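Local structure of spike protein S1 (Bat coronavirus HKU9, 5GYQ) at residues Pro17-Trp22 and Val68-Glu73; Leu89-Leu94 and Tyr113-Arg118. The protein probably attaches the virion to the host cell by binding a receptor, the piece described here being the putative receptor-binding domain of the S1 subunit. One frame throughout, in Å; residues are numbered along the deposited sequence.

Contact 1 of 2, residues Pro17-Trp22 and Val68-Glu73; sequences PQPVVW and VMRINE. With NAG (2-acetamido-2-deoxy-beta-D-glucopyranose), chain B.
V68, M69 and R70, near the end of strand 63-71 in the five-stranded antiparallel sheet of this betacoronavirus receptor-binding domain, take a proline-rich loop, residues 17-22, against their backbone. The loop leads from helix 10-14 into edge strand 23-27, and it shows how a connection can lie on a sheet with one hydrogen bond between the two segments, the rest being proline and side-chain carbons laid against backbone carbonyls and against each other. At V68 the carbonyl oxygen makes the closer contacts: P17 CG lies 3.2 Å from V68 O, and W22 offers its CA to the same oxygen as a CA-H...O contact. V68 CG1 adds a looser touch on P17 CD at 4.1 Å. M69 follows with CB packed 3.8 Å from W22 CB. Its chi2 of -140° leaves SD obliquely placed 5.3 Å from the centre of the five-membered W22 ring, a Met-aromatic contact, and CE beyond it reaches W22 CB. R70 N donates to P17 O at 2.9 Å, bent at the hydrogen (133°). With chi1 at 60°, R70 CG stands between its own N and carbonyl carbon and meets P19 CD at 3.8 Å. Farther out, the R70 and Q18 chains cross obliquely, Q18 OE1 lying 3.4 Å from R70 CD. The polar ends turn to other partners: NE of R70 to P16 O, NH2 to D15 in a salt bridge, and the Q18 amide to A114 and P112. Beyond the strand, N72 is the N-cap of helix 73-81, its OD1 accepting from H75 N, while N72 ND2 is joined covalently to C1 of the N-acetylglucosamine at 1.4 Å.

Contact 2 of 2, residues Leu89-Leu94 and Tyr113-Arg118; sequences LYNYAL and YAVANR. With NAG (2-acetamido-2-deoxy-beta-D-glucopyranose), chain B.
Y90 and A116 bring the two backbones closest, their CA atoms 5.5 Å apart, where the end of helix 86-90 meets the extended loop 113-118. N91, the first residue to leave helical geometry, illustrates how one side-chain amide can stand in for a strand neighbour: it grips both backbone polar groups of A116. With chi1 at -62°, N91 CG stands anti to its own carbonyl carbon, which brings the amide up to A116. N91 OD1 accepts from A116 N at 2.8 Å, nearly straight at 162°, and N91 ND2 donates to A116 O at 2.9 Å. Each donor lies in the plane of the carbonyl it serves, on a lone pair, and A116 O is also close to the plane of the amide. This paired bonding fixes the rotation of the amide, and ND2 has a further acceptor in T86 O. V115 crosses N91 at about a right angle, bringing CG1 to 3.3 Å from ND2. The Y90 ring lies against the backbone of N117 and R118: R118 N sits 3.5 Å above the plane of the Y90 ring, over its centre, with N117 C offset toward the rim on the same face. L89 CB covers the opposite face. Nearer the backbone, Y90 CB packs 3.9 Å from A116 CB, while at the far end a water donates to N117 O and reaches Y90 OH weakly. V115 CG2 also rests over the centre of the Y113 ring, whose edge meets O5 of the N-acetylglucosamine, Y113 CE2 to O5 being 3.5 Å. Around this loop, two of whose residues, Y113 and V115, border the glycan, A116 also packs on F132 and V136 of helix 130-139, V115 on T86 of helix 86-90, and Y113 on S146 and V148 of strand 146-157.

Contact 1 is buried, its centre about 8 Å from the centre of the chain, against about 13 Å for contact 2, which runs from buried N91 and A116 out to exposed N117 and R118. Their chemistry follows: 17-22 packs proline and side-chain carbons on the strand backbone, with one backbone hydrogen bond, whereas 89-94 meets an irregular loop through a side-chain amide and an aromatic face. Helix 86-90 supplies part of contact 2 and, through F87, touches P19, M69 and I71 of contact 1; strand 146-157 packs on both. Y113 OH is hydrogen-bonded to N72 N, and the W22 and Y92 rings meet edge to face. One sugar borders both, covalently bonded in contact 1, merely touched in contact 2.

Contact 1 of 2, residues Pro17-Trp22 and Val68-Glu73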
loop_
_atom_site.group_PDB
_atom_site.type_symbol
_atom_site.label_atom_id
_atom_site.label_comp_id
_atom_site.label_asym_id
_atom_site.label_seq_id
_atom_site.Cartn_x
_atom_site.Cartn_y
_atom_site.Cartn_z
ATOM N N PRO A 17 -6.867 -1.701 6.100
ATOM C CA PRO A 17 -6.608 -2.670 7.169
ATOM C C PRO A 17 -5.445 -2.243 8.056
ATOM O O PRO A 17 -4.653 -1.384 7.667
ATOM C CB PRO A 17 -6.274 -3.954 6.405
ATOM C CG PRO A 17 -5.761 -3.490 5.086
ATOM C CD PRO A 17 -6.485 -2.213 4.772
ATOM N N GLN A 18 -5.363 -2.826 9.247
ATOM C CA GLN A 18 -4.212 -2.619 10.110
ATOM C C GLN A 18 -2.973 -3.112 9.372
ATOM O O GLN A 18 -3.051 -4.075 8.610
ATOM C CB GLN A 18 -4.389 -3.357 11.439
ATOM C CG GLN A 18 -5.642 -2.963 12.213
ATOM C CD GLN A 18 -5.586 -1.541 12.745
ATOM O OE1 GLN A 18 -4.520 -0.927 12.809
ATOM N NE2 GLN A 18 -6.741 -1.009 13.131
ATOM N N PRO A 19 -1.829 -2.447 9.584
ATOM C CA PRO A 19 -0.606 -2.806 8.857
ATOM C C PRO A 19 -0.163 -4.246 9.102
ATOM O O PRO A 19 0.461 -4.843 8.221
ATOM C CB PRO A 19 0.430 -1.816 9.398
ATOM C CG PRO A 19 -0.133 -1.311 10.677
ATOM C CD PRO A 19 -1.615 -1.315 10.499
ATOM N N VAL A 20 -0.489 -4.802 10.266
ATOM C CA VAL A 20 -0.134 -6.189 10.548
ATOM C C VAL A 20 -0.859 -7.134 9.580
ATOM O O VAL A 20 -0.359 -8.214 9.269
ATOM C CB VAL A 20 -0.438 -6.572 12.022
ATOM C CG1 VAL A 20 -1.935 -6.549 12.307
ATOM C CG2 VAL A 20 0.152 -7.935 12.352
ATOM N N VAL A 21 -2.022 -6.717 9.077
ATOM C CA VAL A 21 -2.740 -7.509 8.075
ATOM C C VAL A 21 -2.999 -6.724 6.786
ATOM O O VAL A 21 -4.119 -6.714 6.275
ATOM C CB VAL A 21 -4.089 -8.034 8.621
ATOM C CG1 VAL A 21 -3.855 -9.195 9.560
ATOM C CG2 VAL A 21 -4.868 -6.923 9.321
ATOM N N TRP A 22 -1.959 -6.076 6.265
ATOM C CA TRP A 22 -2.056 -5.311 5.021
ATOM C C TRP A 22 -2.542 -6.184 3.869
ATOM O O TRP A 22 -2.283 -7.391 3.847
ATOM C CB TRP A 22 -0.707 -4.683 4.661
ATOM C CG TRP A 22 0.415 -5.672 4.429
ATOM C CD1 TRP A 22 1.266 -6.179 5.369
ATOM C CD2 TRP A 22 0.815 -6.250 3.176
ATOM N NE1 TRP A 22 2.165 -7.039 4.783
ATOM C CE2 TRP A 22 1.909 -7.099 3.438
ATOM C CE3 TRP A 22 0.356 -6.129 1.862
ATOM C CZ2 TRP A 22 2.547 -7.828 2.436
ATOM C CZ3 TRP A 22 0.993 -6.856 0.865
ATOM C CH2 TRP A 22 2.077 -7.694 1.160
ATOM N N VAL A 68 -2.424 -2.144 0.432
ATOM C CA VAL A 68 -3.205 -1.160 1.168
ATOM C C VAL A 68 -3.198 -1.440 2.665
ATOM O O VAL A 68 -3.362 -2.593 3.105
ATOM C CB VAL A 68 -4.653 -1.116 0.657
ATOM C CG1 VAL A 68 -5.463 -0.087 1.425
ATOM C CG2 VAL A 68 -4.672 -0.795 -0.834
ATOM N N MET A 69 -2.990 -0.377 3.438
ATOM C CA MET A 69 -3.000 -0.472 4.896
ATOM C C MET A 69 -3.148 0.912 5.505
ATOM O O MET A 69 -3.257 1.897 4.785
ATOM C CB MET A 69 -1.717 -1.132 5.401
ATOM C CG MET A 69 -0.476 -0.262 5.231
ATOM S SD MET A 69 0.974 -1.207 4.713
ATOM C CE MET A 69 0.610 -1.448 2.975
ATOM N N ARG A 70 -3.147 0.988 6.830
ATOM C CA ARG A 70 -3.124 2.274 7.507
ATOM C C ARG A 70 -1.764 2.476 8.164
ATOM O O ARG A 70 -1.048 1.509 8.428
ATOM C CB ARG A 70 -4.252 2.373 8.538
ATOM C CG ARG A 70 -4.225 1.326 9.637
ATOM C CD ARG A 70 -5.448 1.469 10.530
ATOM N NE ARG A 70 -6.683 1.399 9.753
ATOM C CZ ARG A 70 -7.770 2.126 9.997
ATOM N NH1 ARG A 70 -7.784 2.989 11.004
ATOM N NH2 ARG A 70 -8.845 1.993 9.228
ATOM N N ILE A 71 -1.408 3.729 8.425
ATOM C CA ILE A 71 -0.060 4.051 8.887
ATOM C C ILE A 71 -0.053 5.417 9.569
ATOM O O ILE A 71 -0.712 6.340 9.100
ATOM C CB ILE A 71 0.941 4.020 7.693
ATOM C CG1 ILE A 71 2.390 4.156 8.158
ATOM C CG2 ILE A 71 0.596 5.086 6.654
ATOM C CD1 ILE A 71 3.400 3.954 7.029
ATOM N N ASN A 72 0.662 5.564 10.684
ATOM C CA ASN A 72 0.678 6.875 11.326
ATOM C C ASN A 72 1.911 7.671 10.904
ATOM O O ASN A 72 2.771 7.153 10.185
ATOM C CB ASN A 72 0.548 6.752 12.861
ATOM C CG ASN A 72 1.822 6.288 13.573
ATOM O OD1 ASN A 72 2.873 6.066 12.973
ATOM N ND2 ASN A 72 1.709 6.152 14.897
ATOM N N GLU A 73 1.979 8.930 11.331
ATOM C CA GLU A 73 2.970 9.876 10.817
ATOM C C GLU A 73 4.423 9.437 11.022
ATOM O O GLU A 73 5.240 9.567 10.113
ATOM C CB GLU A 73 2.759 11.251 11.454
ATOM C CG GLU A 73 3.724 12.325 10.953
ATOM C CD GLU A 73 3.396 12.831 9.553
ATOM O OE1 GLU A 73 4.245 13.526 8.955
ATOM O OE2 GLU A 73 2.291 12.545 9.046
HETATM C C1 NAG B . 2.771 5.741 15.774
HETATM C C2 NAG B . 3.085 6.785 16.820
HETATM C C3 NAG B . 4.332 6.381 17.592
HETATM C C4 NAG B . 4.159 4.983 18.182
HETATM C C5 NAG B . 3.647 3.986 17.137
HETATM C C6 NAG B . 3.204 2.679 17.752
HETATM C C7 NAG B . 2.300 9.051 16.311
HETATM C C8 NAG B . 2.617 10.357 15.647
HETATM N N2 NAG B . 3.244 8.103 16.228
HETATM O O3 NAG B . 4.545 7.338 18.621
HETATM O O4 NAG B . 5.414 4.468 18.621
HETATM O O5 NAG B . 2.518 4.501 16.412
HETATM O O6 NAG B . 2.807 1.742 16.760
HETATM O O7 NAG B . 1.238 8.856 16.896
#

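Contact 2 of 2, residues Leu89-Leu94 and Tyr113-Arg118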
loop_
_atom_site.group_PDB
_atom_site.type_symbol
_atom_site.label_atom_id
_atom_site.label_comp_id
_atom_site.label_asym_id
_atom_site.label_seq_id
_atom_site.Cartn_x
_atom_site.Cartn_y
_atom_site.Cartn_z
ATOM N N LEU A 89 9.938 -3.365 10.141
ATOM C CA LEU A 89 10.604 -4.569 10.616
ATOM C C LEU A 89 9.619 -5.708 10.848
ATOM O O LEU A 89 9.967 -6.873 10.671
ATOM C CB LEU A 89 11.381 -4.287 11.902
ATOM C CG LEU A 89 12.637 -3.421 11.774
ATOM C CD1 LEU A 89 13.256 -3.182 13.142
ATOM C CD2 LEU A 89 13.644 -4.062 10.829
ATOM N N TYR A 90 8.388 -5.379 11.233
ATOM C CA TYR A 90 7.466 -6.423 11.674
ATOM C C TYR A 90 6.101 -6.450 10.982
ATOM O O TYR A 90 5.278 -7.310 11.289
ATOM C CB TYR A 90 7.244 -6.301 13.183
ATOM C CG TYR A 90 8.519 -6.234 13.996
ATOM C CD1 TYR A 90 9.344 -7.342 14.123
ATOM C CD2 TYR A 90 8.889 -5.062 14.645
ATOM C CE1 TYR A 90 10.505 -7.289 14.871
ATOM C CE2 TYR A 90 10.048 -4.995 15.395
ATOM C CZ TYR A 90 10.853 -6.115 15.504
ATOM O OH TYR A 90 12.008 -6.058 16.246
ATOM N N ASN A 91 5.850 -5.536 10.051
ATOM C CA ASN A 91 4.514 -5.448 9.455
ATOM C C ASN A 91 4.494 -5.369 7.933
ATOM O O ASN A 91 3.934 -6.244 7.274
ATOM C CB ASN A 91 3.770 -4.246 10.038
ATOM C CG ASN A 91 3.567 -4.363 11.532
ATOM O OD1 ASN A 91 2.530 -4.841 11.997
ATOM N ND2 ASN A 91 4.569 -3.947 12.297
ATOM N N TYR A 92 5.086 -4.314 7.381
ATOM C CA TYR A 92 5.176 -4.164 5.933
ATOM C C TYR A 92 6.493 -3.507 5.545
ATOM O O TYR A 92 6.851 -2.460 6.082
ATOM C CB TYR A 92 4.005 -3.341 5.388
ATOM C CG TYR A 92 4.023 -3.203 3.881
ATOM C CD1 TYR A 92 3.363 -4.116 3.077
ATOM C CD2 TYR A 92 4.717 -2.168 3.262
ATOM C CE1 TYR A 92 3.384 -4.003 1.700
ATOM C CE2 TYR A 92 4.746 -2.049 1.888
ATOM C CZ TYR A 92 4.077 -2.968 1.112
ATOM O OH TYR A 92 4.101 -2.849 -0.259
ATOM N N ALA A 93 7.201 -4.116 4.597
ATOM C CA ALA A 93 8.490 -3.596 4.150
ATOM C C ALA A 93 8.563 -3.500 2.631
ATOM O O ALA A 93 8.152 -4.417 1.920
ATOM C CB ALA A 93 9.618 -4.467 4.674
ATOM N N LEU A 94 9.090 -2.383 2.139
ATOM C CA LEU A 94 9.305 -2.205 0.706
ATOM C C LEU A 94 10.290 -3.238 0.170
ATOM O O LEU A 94 11.228 -3.625 0.864
ATOM C CB LEU A 94 9.818 -0.795 0.412
ATOM C CG LEU A 94 8.833 0.343 0.660
ATOM C CD1 LEU A 94 9.506 1.679 0.410
ATOM C CD2 LEU A 94 7.612 0.177 -0.229
ATOM N N TYR A 113 -4.512 1.154 16.483
ATOM C CA TYR A 113 -3.458 1.053 15.489
ATOM C C TYR A 113 -2.670 -0.214 15.776
ATOM O O TYR A 113 -1.816 -0.237 16.664
ATOM C CB TYR A 113 -2.575 2.304 15.542
ATOM C CG TYR A 113 -1.512 2.424 14.471
ATOM C CD1 TYR A 113 -1.776 2.088 13.148
ATOM C CD2 TYR A 113 -0.253 2.916 14.783
ATOM C CE1 TYR A 113 -0.798 2.216 12.170
ATOM C CE2 TYR A 113 0.723 3.051 13.817
ATOM C CZ TYR A 113 0.449 2.698 12.514
ATOM O OH TYR A 113 1.428 2.833 11.557
ATOM N N ALA A 114 -2.982 -1.280 15.045
ATOM C CA ALA A 114 -2.429 -2.598 15.346
ATOM C C ALA A 114 -1.113 -2.832 14.618
ATOM O O ALA A 114 -1.095 -3.151 13.428
ATOM C CB ALA A 114 -3.429 -3.685 14.992
ATOM N N VAL A 115 -0.013 -2.679 15.347
ATOM C CA VAL A 115 1.319 -2.792 14.773
ATOM C C VAL A 115 2.142 -3.831 15.523
ATOM O O VAL A 115 2.338 -3.713 16.729
ATOM C CB VAL A 115 2.056 -1.439 14.803
ATOM C CG1 VAL A 115 3.455 -1.572 14.217
ATOM C CG2 VAL A 115 1.261 -0.389 14.054
ATOM N N ALA A 116 2.621 -4.847 14.810
ATOM C CA ALA A 116 3.467 -5.867 15.423
ATOM C C ALA A 116 4.810 -5.262 15.801
ATOM O O ALA A 116 5.347 -4.431 15.070
ATOM C CB ALA A 116 3.658 -7.044 14.480
ATOM N N ASN A 117 5.348 -5.667 16.947
ATOM C CA ASN A 117 6.631 -5.135 17.392
ATOM C C ASN A 117 7.615 -6.243 17.767
ATOM O O ASN A 117 8.563 -6.021 18.516
ATOM C CB ASN A 117 6.431 -4.169 18.566
ATOM C CG ASN A 117 6.134 -4.877 19.871
ATOM O OD1 ASN A 117 5.463 -5.909 19.900
ATOM N ND2 ASN A 117 6.645 -4.324 20.966
ATOM N N ARG A 118 7.379 -7.432 17.223
ATOM C CA ARG A 118 8.278 -8.569 17.395
ATOM C C ARG A 118 8.067 -9.552 16.247
ATOM O O ARG A 118 7.081 -9.442 15.511
ATOM C CB ARG A 118 8.047 -9.254 18.748
ATOM C CG ARG A 118 6.623 -9.741 18.951
ATOM C CD ARG A 118 6.286 -9.912 20.421
ATOM N NE ARG A 118 6.704 -11.204 20.949
ATOM C CZ ARG A 118 5.883 -12.079 21.522
ATOM N NH1 ARG A 118 4.591 -11.807 21.648
ATOM N NH2 ARG A 118 6.358 -13.229 21.975
HETATM C C1 NAG B . 2.771 5.741 15.774
HETATM C C2 NAG B . 3.085 6.785 16.820
HETATM C C3 NAG B . 4.332 6.381 17.592
HETATM C C4 NAG B . 4.159 4.983 18.182
HETATM C C5 NAG B . 3.647 3.986 17.137
HETATM C C6 NAG B . 3.204 2.679 17.752
HETATM C C7 NAG B . 2.300 9.051 16.311
HETATM C C8 NAG B . 2.617 10.357 15.647
HETATM N N2 NAG B . 3.244 8.103 16.228
HETATM O O3 NAG B . 4.545 7.338 18.621
HETATM O O4 NAG B . 5.414 4.468 18.621
HETATM O O5 NAG B . 2.518 4.501 16.412
HETATM O O6 NAG B . 2.807 1.742 16.760
HETATM O O7 NAG B . 1.238 8.856 16.896
HETATM O O HOH W 1 10.995 -6.792 19.441
#